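Local coordinates for protein EF0056 (Enterococcus faecalis, PDB 6ORI) that is of unknown function but forms part of the N-terminal region of an enterococcal surface protein, has immunoglobulin-like character, binds calcium and is probably linked to biofilm formation, at residues Q80-I85 against N112-N117; L125-G128 against T134-A137; N199-S204 against D378-D383; F252-S257 against N324-L329. All coordinates share one frame; numbering follows the deposited sequence. Where two conformers were deposited one is given.

Contact 1. Residues Q80-I85 against N112-N117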
# COMPACT_ATOMS: atom_id res chain seq x y z
N GLN A 80 -10.55 12.38 14.81
CA GLN A 80 -11.21 13.21 15.81
C GLN A 80 -12.74 13.12 15.73
O GLN A 80 -13.42 13.40 16.71
CB GLN A 80 -10.75 14.65 15.66
CG GLN A 80 -11.18 15.28 14.35
CD GLN A 80 -10.75 16.73 14.18
OE1 GLN A 80 -10.78 17.51 15.13
NE2 GLN A 80 -10.36 17.10 12.95
N TYR A 81 -13.26 12.72 14.57
CA TYR A 81 -14.71 12.64 14.36
C TYR A 81 -15.24 11.23 14.17
O TYR A 81 -16.42 11.04 13.88
CB TYR A 81 -15.14 13.51 13.15
CG TYR A 81 -14.99 15.00 13.43
CD1 TYR A 81 -15.66 15.58 14.50
CD2 TYR A 81 -14.20 15.80 12.64
CE1 TYR A 81 -15.54 16.94 14.77
CE2 TYR A 81 -14.07 17.17 12.91
CZ TYR A 81 -14.74 17.72 13.97
OH TYR A 81 -14.61 19.07 14.23
N VAL A 82 -14.41 10.22 14.33
CA VAL A 82 -14.88 8.84 14.20
C VAL A 82 -15.68 8.44 15.43
O VAL A 82 -15.22 8.66 16.56
CB VAL A 82 -13.73 7.85 14.01
CG1 VAL A 82 -14.22 6.40 14.07
CG2 VAL A 82 -13.02 8.09 12.68
N GLU A 83 -16.88 7.90 15.23
CA GLU A 83 -17.67 7.35 16.33
C GLU A 83 -17.53 5.85 16.46
O GLU A 83 -17.44 5.34 17.58
CB GLU A 83 -19.14 7.71 16.16
CG GLU A 83 -19.97 7.14 17.32
CD GLU A 83 -21.35 7.73 17.46
OE1 GLU A 83 -21.59 8.86 17.00
OE2 GLU A 83 -22.21 7.03 18.04
N LYS A 84 -17.52 5.14 15.35
CA LYS A 84 -17.54 3.69 15.37
C LYS A 84 -16.92 3.15 14.09
O LYS A 84 -17.06 3.77 13.04
CB LYS A 84 -19.03 3.27 15.49
CG LYS A 84 -19.42 1.83 15.21
CD LYS A 84 -20.97 1.65 15.32
CE LYS A 84 -21.80 2.60 14.42
NZ LYS A 84 -23.32 2.36 14.44
N ILE A 85 -16.24 2.00 14.19
CA ILE A 85 -15.74 1.28 13.01
C ILE A 85 -16.10 -0.18 13.21
O ILE A 85 -15.80 -0.76 14.26
CB ILE A 85 -14.22 1.42 12.85
CG1 ILE A 85 -13.80 2.89 12.85
CG2 ILE A 85 -13.79 0.69 11.59
CD1 ILE A 85 -12.31 3.09 12.66
N ASN A 112 -5.58 7.73 17.62
CA ASN A 112 -6.06 7.50 16.27
C ASN A 112 -5.76 6.10 15.79
O ASN A 112 -5.65 5.91 14.58
CB ASN A 112 -5.50 8.55 15.30
CG ASN A 112 -3.99 8.47 15.14
OD1 ASN A 112 -3.28 8.03 16.03
ND2 ASN A 112 -3.49 8.93 14.01
N ILE A 113 -5.64 5.15 16.71
CA ILE A 113 -5.41 3.76 16.37
C ILE A 113 -6.56 2.90 16.91
O ILE A 113 -7.00 3.08 18.05
CB ILE A 113 -4.06 3.26 16.89
CG1 ILE A 113 -2.94 4.22 16.45
CG2 ILE A 113 -3.80 1.82 16.40
CD1 ILE A 113 -1.55 3.83 16.92
N TRP A 114 -7.04 1.98 16.08
CA TRP A 114 -8.05 1.01 16.40
C TRP A 114 -7.48 -0.40 16.24
O TRP A 114 -6.51 -0.62 15.52
CB TRP A 114 -9.24 1.17 15.45
CG TRP A 114 -10.12 2.35 15.72
CD1 TRP A 114 -11.33 2.32 16.32
CD2 TRP A 114 -9.89 3.73 15.38
NE1 TRP A 114 -11.88 3.58 16.37
CE2 TRP A 114 -11.01 4.46 15.81
CE3 TRP A 114 -8.85 4.42 14.73
CZ2 TRP A 114 -11.12 5.83 15.65
CZ3 TRP A 114 -8.98 5.80 14.57
CH2 TRP A 114 -10.10 6.47 15.03
N LYS A 115 -8.11 -1.37 16.89
CA LYS A 115 -7.61 -2.75 16.92
C LYS A 115 -8.72 -3.78 16.76
O LYS A 115 -9.85 -3.59 17.25
CB LYS A 115 -6.85 -3.04 18.22
CG LYS A 115 -7.69 -2.89 19.47
CD LYS A 115 -6.87 -3.17 20.74
CE LYS A 115 -7.77 -2.96 21.94
NZ LYS A 115 -7.14 -3.41 23.21
N VAL A 116 -8.42 -4.87 16.07
CA VAL A 116 -9.29 -6.05 15.97
C VAL A 116 -8.41 -7.26 15.83
O VAL A 116 -7.33 -7.17 15.27
CB VAL A 116 -10.29 -5.91 14.79
CG1 VAL A 116 -9.63 -6.04 13.43
CG2 VAL A 116 -11.42 -6.90 14.93
N ASN A 117 -8.81 -8.40 16.36
CA ASN A 117 -7.97 -9.57 16.24
C ASN A 117 -7.91 -10.04 14.79
O ASN A 117 -8.88 -9.97 14.05
CB ASN A 117 -8.47 -10.69 17.16
CG ASN A 117 -8.19 -10.40 18.61
OD1 ASN A 117 -7.45 -9.48 18.93
ND2 ASN A 117 -8.73 -11.23 19.48
O HOH W 1 -14.47 4.10 17.81

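Contact 2. Residues L125-G128 against T134-A137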
# COMPACT_ATOMS: atom_id res chain seq x y z
N LEU A 125 -10.98 -11.59 12.27
CA LEU A 125 -11.43 -11.49 10.88
C LEU A 125 -11.22 -12.70 9.99
O LEU A 125 -12.07 -13.00 9.17
CB LEU A 125 -10.77 -10.30 10.18
CG LEU A 125 -10.93 -8.95 10.88
CD1 LEU A 125 -10.40 -7.83 10.01
CD2 LEU A 125 -12.36 -8.66 11.27
N PHE A 126 -10.07 -13.35 10.09
CA PHE A 126 -9.59 -14.27 9.06
C PHE A 126 -9.41 -15.70 9.58
O PHE A 126 -8.93 -15.94 10.69
CB PHE A 126 -8.26 -13.75 8.49
CG PHE A 126 -8.37 -12.38 7.86
CD1 PHE A 126 -9.31 -12.15 6.87
CD2 PHE A 126 -7.56 -11.33 8.27
CE1 PHE A 126 -9.44 -10.91 6.31
CE2 PHE A 126 -7.70 -10.08 7.67
CZ PHE A 126 -8.64 -9.89 6.71
N ALA A 127 -9.81 -16.65 8.76
CA ALA A 127 -9.76 -18.06 9.14
C ALA A 127 -8.31 -18.49 9.32
O ALA A 127 -7.51 -18.45 8.38
CB ALA A 127 -10.48 -18.91 8.12
N GLY A 128 -7.96 -18.91 10.53
CA GLY A 128 -6.58 -19.26 10.84
C GLY A 128 -6.06 -20.45 10.05
O GLY A 128 -4.89 -20.50 9.71
N THR A 134 -6.41 -15.10 -0.99
CA THR A 134 -6.63 -13.94 -0.15
C THR A 134 -8.02 -13.94 0.47
O THR A 134 -9.00 -14.17 -0.22
CB THR A 134 -6.47 -12.67 -0.98
OG1 THR A 134 -5.18 -12.67 -1.60
CG2 THR A 134 -6.62 -11.42 -0.12
N GLN A 135 -8.07 -13.65 1.77
CA GLN A 135 -9.32 -13.55 2.52
C GLN A 135 -9.83 -12.13 2.54
O GLN A 135 -9.07 -11.18 2.58
CB GLN A 135 -9.12 -14.06 3.96
CG GLN A 135 -8.57 -15.48 4.04
CD GLN A 135 -8.71 -16.05 5.41
OE1 GLN A 135 -9.73 -15.86 6.06
NE2 GLN A 135 -7.70 -16.76 5.86
N THR A 136 -11.16 -11.98 2.54
CA THR A 136 -11.82 -10.68 2.63
C THR A 136 -12.71 -10.60 3.85
O THR A 136 -13.52 -11.51 4.11
CB THR A 136 -12.68 -10.41 1.39
OG1 THR A 136 -11.82 -10.40 0.25
CG2 THR A 136 -13.42 -9.07 1.48
N ALA A 137 -12.54 -9.50 4.58
CA ALA A 137 -13.44 -9.10 5.65
C ALA A 137 -14.29 -8.01 5.03
O ALA A 137 -13.79 -6.89 4.83
CB ALA A 137 -12.66 -8.57 6.85

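Contact 3. Residues N199-S204 against D378-D383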
# COMPACT_ATOMS: atom_id res chain seq x y z
N ASN A 199 -8.73 7.63 -13.63
CA ASN A 199 -9.74 7.65 -14.69
C ASN A 199 -9.13 7.94 -16.06
O ASN A 199 -9.82 7.84 -17.07
CB ASN A 199 -10.83 8.66 -14.35
CG ASN A 199 -11.31 8.55 -12.92
OD1 ASN A 199 -11.64 7.46 -12.45
ND2 ASN A 199 -11.32 9.67 -12.21
N LYS A 200 -7.85 8.30 -16.09
CA LYS A 200 -7.15 8.44 -17.36
C LYS A 200 -6.85 7.07 -17.96
O LYS A 200 -6.37 6.98 -19.10
CB LYS A 200 -5.84 9.21 -17.18
CG LYS A 200 -6.00 10.71 -16.95
CD LYS A 200 -5.09 11.50 -17.88
CE LYS A 200 -3.61 11.27 -17.57
NZ LYS A 200 -2.73 11.59 -18.72
N LEU A 201 -7.14 6.01 -17.21
CA LEU A 201 -6.82 4.65 -17.66
C LEU A 201 -8.06 3.88 -18.04
O LEU A 201 -9.03 3.80 -17.29
CB LEU A 201 -6.07 3.89 -16.57
CG LEU A 201 -4.78 4.52 -16.08
CD1 LEU A 201 -4.22 3.70 -14.96
CD2 LEU A 201 -3.78 4.65 -17.22
N ASP A 202 -8.02 3.28 -19.23
CA ASP A 202 -9.07 2.40 -19.68
C ASP A 202 -8.82 1.00 -19.14
O ASP A 202 -7.69 0.54 -19.13
CB ASP A 202 -9.07 2.38 -21.21
CG ASP A 202 -10.35 1.79 -21.79
OD1 ASP A 202 -11.39 1.75 -21.10
OD2 ASP A 202 -10.32 1.38 -22.97
N VAL A 203 -9.86 0.31 -18.69
CA VAL A 203 -9.71 -1.00 -18.06
C VAL A 203 -9.69 -2.13 -19.08
O VAL A 203 -10.54 -2.22 -19.96
CB VAL A 203 -10.81 -1.28 -17.00
CG1 VAL A 203 -10.69 -2.69 -16.39
CG2 VAL A 203 -10.73 -0.21 -15.92
N SER A 204 -8.68 -2.98 -18.96
CA SER A 204 -8.52 -4.13 -19.82
C SER A 204 -9.58 -5.20 -19.57
O SER A 204 -9.98 -5.42 -18.43
CB SER A 204 -7.13 -4.74 -19.58
OG SER A 204 -6.91 -5.85 -20.42
N ASP A 378 2.26 6.50 -8.36
CA ASP A 378 1.28 5.52 -8.82
C ASP A 378 2.00 4.36 -9.49
O ASP A 378 3.10 4.53 -10.01
CB ASP A 378 0.33 6.16 -9.83
CG ASP A 378 -0.23 7.48 -9.36
OD1 ASP A 378 -1.27 7.47 -8.68
OD2 ASP A 378 0.39 8.54 -9.62
N SER A 379 1.37 3.20 -9.51
CA SER A 379 1.90 2.05 -10.21
C SER A 379 0.75 1.17 -10.64
O SER A 379 -0.27 1.08 -9.95
CB SER A 379 2.86 1.26 -9.34
OG SER A 379 3.92 2.07 -8.90
N TRP A 380 0.89 0.49 -11.78
CA TRP A 380 -0.15 -0.40 -12.25
C TRP A 380 0.42 -1.33 -13.29
O TRP A 380 1.48 -1.05 -13.86
CB TRP A 380 -1.36 0.38 -12.82
CG TRP A 380 -1.09 1.20 -14.08
CD1 TRP A 380 -1.39 0.87 -15.37
CD2 TRP A 380 -0.47 2.50 -14.13
NE1 TRP A 380 -0.99 1.88 -16.23
CE2 TRP A 380 -0.43 2.89 -15.49
CE3 TRP A 380 0.06 3.37 -13.17
CZ2 TRP A 380 0.12 4.10 -15.90
CZ3 TRP A 380 0.61 4.56 -13.58
CH2 TRP A 380 0.64 4.91 -14.94
N LEU A 381 -0.28 -2.43 -13.56
CA LEU A 381 0.04 -3.26 -14.72
C LEU A 381 -0.92 -2.94 -15.84
O LEU A 381 -2.10 -2.65 -15.58
CB LEU A 381 -0.05 -4.75 -14.36
CG LEU A 381 0.83 -5.22 -13.20
CD1 LEU A 381 0.76 -6.73 -13.08
CD2 LEU A 381 2.27 -4.80 -13.33
N SER A 382 -0.44 -3.01 -17.07
CA SER A 382 -1.29 -2.81 -18.24
C SER A 382 -1.02 -3.91 -19.23
O SER A 382 0.04 -4.57 -19.19
CB SER A 382 -1.08 -1.45 -18.88
OG SER A 382 0.26 -1.33 -19.31
N ASP A 383 -1.99 -4.15 -20.10
CA ASP A 383 -1.76 -5.04 -21.23
C ASP A 383 -0.96 -4.32 -22.32
O ASP A 383 -0.55 -3.16 -22.17
CB ASP A 383 -3.08 -5.66 -21.72
CG ASP A 383 -4.04 -4.67 -22.34
OD1 ASP A 383 -3.65 -3.58 -22.77
OD2 ASP A 383 -5.25 -5.02 -22.39

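Contact 4. Residues F252-S257 against N324-L329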
# COMPACT_ATOMS: atom_id res chain seq x y z
N PHE A 252 -3.15 -16.73 -9.75
CA PHE A 252 -2.73 -16.35 -11.11
C PHE A 252 -1.34 -16.81 -11.48
O PHE A 252 -0.39 -16.69 -10.71
CB PHE A 252 -2.78 -14.82 -11.23
CG PHE A 252 -2.47 -14.29 -12.60
CD1 PHE A 252 -3.28 -14.58 -13.68
CD2 PHE A 252 -1.38 -13.46 -12.79
CE1 PHE A 252 -3.02 -14.06 -14.93
CE2 PHE A 252 -1.11 -12.93 -14.04
CZ PHE A 252 -1.92 -13.23 -15.10
N SER A 253 -1.24 -17.37 -12.68
CA SER A 253 0.03 -17.58 -13.36
C SER A 253 0.08 -16.72 -14.63
O SER A 253 -0.73 -16.90 -15.55
CB SER A 253 0.17 -19.04 -13.75
OG SER A 253 1.24 -19.20 -14.68
N TYR A 254 1.04 -15.82 -14.69
CA TYR A 254 1.25 -15.02 -15.90
C TYR A 254 1.60 -15.88 -17.09
O TYR A 254 1.04 -15.73 -18.16
CB TYR A 254 2.34 -13.99 -15.67
CG TYR A 254 2.64 -13.10 -16.87
CD1 TYR A 254 1.92 -11.93 -17.08
CD2 TYR A 254 3.64 -13.42 -17.78
CE1 TYR A 254 2.18 -11.11 -18.19
CE2 TYR A 254 3.93 -12.61 -18.87
CZ TYR A 254 3.19 -11.46 -19.07
OH TYR A 254 3.43 -10.60 -20.12
N SER A 255 2.54 -16.79 -16.88
CA SER A 255 3.03 -17.65 -17.94
C SER A 255 1.93 -18.48 -18.58
O SER A 255 1.86 -18.59 -19.80
CB SER A 255 4.12 -18.57 -17.36
OG SER A 255 5.21 -17.80 -16.91
N THR A 256 1.06 -19.05 -17.76
CA THR A 256 0.02 -19.91 -18.30
C THR A 256 -1.23 -19.15 -18.78
O THR A 256 -1.85 -19.55 -19.75
CB THR A 256 -0.41 -21.00 -17.33
OG1 THR A 256 -1.09 -20.42 -16.21
CG2 THR A 256 0.77 -21.78 -16.84
N SER A 257 -1.56 -18.04 -18.13
CA SER A 257 -2.89 -17.47 -18.26
C SER A 257 -3.00 -16.03 -18.75
O SER A 257 -4.07 -15.61 -19.15
CB SER A 257 -3.60 -17.56 -16.90
OG SER A 257 -3.64 -18.90 -16.44
N ASN A 324 9.45 -9.77 -23.47
CA ASN A 324 8.77 -10.87 -24.14
C ASN A 324 8.52 -12.05 -23.22
O ASN A 324 7.69 -12.89 -23.52
CB ASN A 324 9.48 -11.27 -25.43
CG ASN A 324 9.48 -10.15 -26.45
OD1 ASN A 324 10.54 -9.60 -26.82
ND2 ASN A 324 8.30 -9.76 -26.85
N ASP A 325 9.23 -12.08 -22.09
CA ASP A 325 8.87 -12.94 -20.96
C ASP A 325 8.96 -12.11 -19.68
O ASP A 325 10.01 -12.01 -19.04
CB ASP A 325 9.73 -14.19 -20.85
CG ASP A 325 9.32 -15.06 -19.70
OD1 ASP A 325 8.35 -14.72 -18.98
OD2 ASP A 325 9.97 -16.12 -19.50
N LEU A 326 7.83 -11.55 -19.28
CA LEU A 326 7.80 -10.60 -18.18
C LEU A 326 8.17 -11.23 -16.85
O LEU A 326 8.50 -10.51 -15.89
CB LEU A 326 6.44 -9.94 -18.08
CG LEU A 326 6.29 -8.73 -17.15
CD1 LEU A 326 7.29 -7.65 -17.45
CD2 LEU A 326 4.88 -8.19 -17.26
N THR A 327 8.16 -12.56 -16.77
CA THR A 327 8.59 -13.23 -15.54
C THR A 327 10.10 -13.02 -15.29
O THR A 327 10.57 -13.30 -14.18
CB THR A 327 8.28 -14.74 -15.51
OG1 THR A 327 9.11 -15.44 -16.46
CG2 THR A 327 6.82 -14.99 -15.78
N LYS A 328 10.84 -12.51 -16.26
CA LYS A 328 12.25 -12.15 -16.04
C LYS A 328 12.35 -10.90 -15.15
O LYS A 328 13.37 -10.68 -14.50
CB LYS A 328 12.95 -11.92 -17.38
CG LYS A 328 13.15 -13.19 -18.18
CD LYS A 328 13.99 -12.91 -19.42
CE LYS A 328 13.18 -13.08 -20.69
NZ LYS A 328 13.81 -12.41 -21.87
N LEU A 329 11.31 -10.07 -15.16
CA LEU A 329 11.33 -8.80 -14.42
C LEU A 329 10.50 -8.82 -13.14
O LEU A 329 10.82 -8.10 -12.18
CB LEU A 329 10.84 -7.65 -15.27
CG LEU A 329 11.52 -7.43 -16.61
CD1 LEU A 329 11.02 -6.18 -17.26
CD2 LEU A 329 13.04 -7.37 -16.46
O HOH W 2 5.74 -11.25 -21.37
O HOH W 3 5.90 -15.99 -19.25

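Contact 1. Residues Q80-I85 against N112-N117
W114 NE1 donates a 3.0 Å hydrogen bond to a water, and the water in turn donates one to E83 O, 3.2 Å from the water oxygen, so the indole N-H reaches the other segment through one bridging molecule lying in the ring plane at the indole edge. The setting is the large antiparallel sheet of the N-terminal half, consistent with an immunoglobulin-like fold. Strands 82-87 and 113-117 are not direct neighbours there: strand 98-104 runs between them and pairs with both, and the W114 side chain lies over it, touching F100 and R102, to reach 82-85. E83 sits in a classic beta bulge, where it and K84 both face T143 of strand 135-144.

The apolar part of the contact is carried by I85 and V82, whose first side-chain bonds are directed at strand 113-117. The I85 side chain meets the indole at about a right angle. CG1 lies anti to the carbonyl carbon (chi1 -54°) and the chain then runs on extended, which brings the methyl CD1 over one ring face. I85 CD1 stands 3.6 Å from the centroid of the five-membered ring of W114 and 6° off its normal, a CH-pi contact made almost straight down. V82 and W114 extend toward each other from their two strands, and V82 meets the benzo half obliquely. Behind V82, I142 and F144 of strand 135-144 continue the buried packing. The shortest apolar approach between the two segments is V82 CG1 to W114 CZ2, at 3.5 Å, with V82 CB 3.7 Å from the same CZ2.

Contact 2. Residues L125-G128 against T134-A137
Two hydrogen bonds link the side-chain amide of Q135 to the backbone of A127. Q135 CG sits beside its backbone N (chi1 -56°) and the chain is extended beyond it, which carries the amide to A127. A127 N donates to Q135 OE1 at 2.8 Å, arriving in the plane of that carbonyl and on a lone pair, although the N-H itself is bent (147°). Q135 NE2 returns a straighter bond to A127 O at 3.0 Å, with the acceptor close to the amide plane of the glutamine and the donor tilted slightly from the carbonyl plane of A127. Both polar ends of the buried amide are thus used on a single residue, which fixes which end is oxygen and holds the group against rotation about chi3.

Ring contacts come next. F126 and Q135 run antiparallel alongside one another, with ring and amide planes 78° apart. F126 CD1 rests 3.5 Å from Q135 CB, approached obliquely, while the peptide between T136 and A137 lies at the ring edge, near its plane, A137 N being 3.8 Å from F126 CE1. Y118 meets the same phenyl group edge-to-face, and V55 of strand 50-59 also packs on it.

Purely apolar touches centre on the methyl group of A137. Its CB is 4.0 Å from F126 CE1 and equally far from L125 CD1, and V87 of strand 82-87 adjoins both L125 and A137.

The loop that follows strand 113-117 is therefore pinned to the start of strand 135-144 by an amide that pairs with a backbone N-H and C=O at once, a side-chain imitation of the peptide pairing between beta-sheet strands.

Contact 3. Residues N199-S204 against D378-D383
L201 lies over the indole of W380, the two side chains crossing obliquely. L201 CD1 stands 3.8 Å from the centroid of the five-membered ring of W380 and 5° off the normal, a CH-pi contact on one face, while the second methyl, CD2, sits farther along the indole, 4.1 Å from W380 NE1 and close to CE2 and CZ2. W380 has CG set between its backbone N and carbonyl carbon (chi1 65°), which turns the indole toward the 199-204 loop; F197 also meets this ring, and L388 packs against it.

The loop joins strand 184-189 of the first large sheet to strand 211-221 of the next, and here it passes at an angle to strand 375-382 of the four-stranded antiparallel sheet in the second part of the chain, touching it at W380 and just past its end at D383.

At that far end S204 OG donates to D383 OD2 at 2.7 Å, coming from above the carboxylate plane, 39° out of it. The hydroxyl also takes a hydrogen bond from N206 N, so it donates one bond and accepts another. The other carboxylate oxygen, D383 OD1, takes a hydrogen bond from K387 N.

Contact 4. Residues F252-S257 against N324-L329
A short helix, 254-257, capped at its start by S253, faces a 3-10 turn, 326-328, that opens with an Asx turn at D325. The helix and the 3-10 turn meet through Y254 and L326, whose side chains cross at about a right angle. With CG anti to its backbone N (chi1 -180°), Y254 extends from the helix toward the 3-10 turn, and its phenol end reaches L326 CB, 3.7 Å from both CZ and OH of Y254. The approach to the ring is oblique. Further back along the same ring, the T327 methyl CG2 lies 4.1 Å from Y254 CD2.

Two polar partners of the phenol oxygen are W263 N, which donates to it, and a water 2.7 Å from Y254 OH that accepts a bond from L326 N at 3.0 Å, joining the two segments through solvent. F332 stacks on the tyrosine ring and W263 meets it edge-to-face, so its orientation is set by aromatic neighbours as well as by its oxygen. S255, at the outer rim, is deposited in two conformers, and its part in the contact is doubtful.

Each element is fixed internally. D325 OD1 accepts from T327 OG1 at 2.7 Å and from T327 N at 3.1 Å, both arriving from the same face of the carboxylate and well above its plane. On the helix side, T256 N donates to S253 OG at 3.1 Å with an angle of 162°. The contact thus pairs a serine-capped helix start on one side with an Asx turn leading into a 3-10 turn on the other.

In the fold
Contacts 1 and 2 follow each other along the chain and reach the same large antiparallel sheet, where strands 82-87 and 135-144 are neighbours; their centres are about 20 Å apart and V116 touches L125 between them. Contacts 3 and 4 lie in or at the edge of the second half, centres about 18 Å apart, with contact 4 nested inside the loop closed by contact 3. Contact 1 lies across the chain's centre from both, while contact 2 comes within about 9 Å of contact 4 (nearest atoms) without touching it. Contact 3 ties the linker to strand 375-382, which begins just after the calcium ligand D374. The two pairs are consistent with two immunoglobulin-like modules.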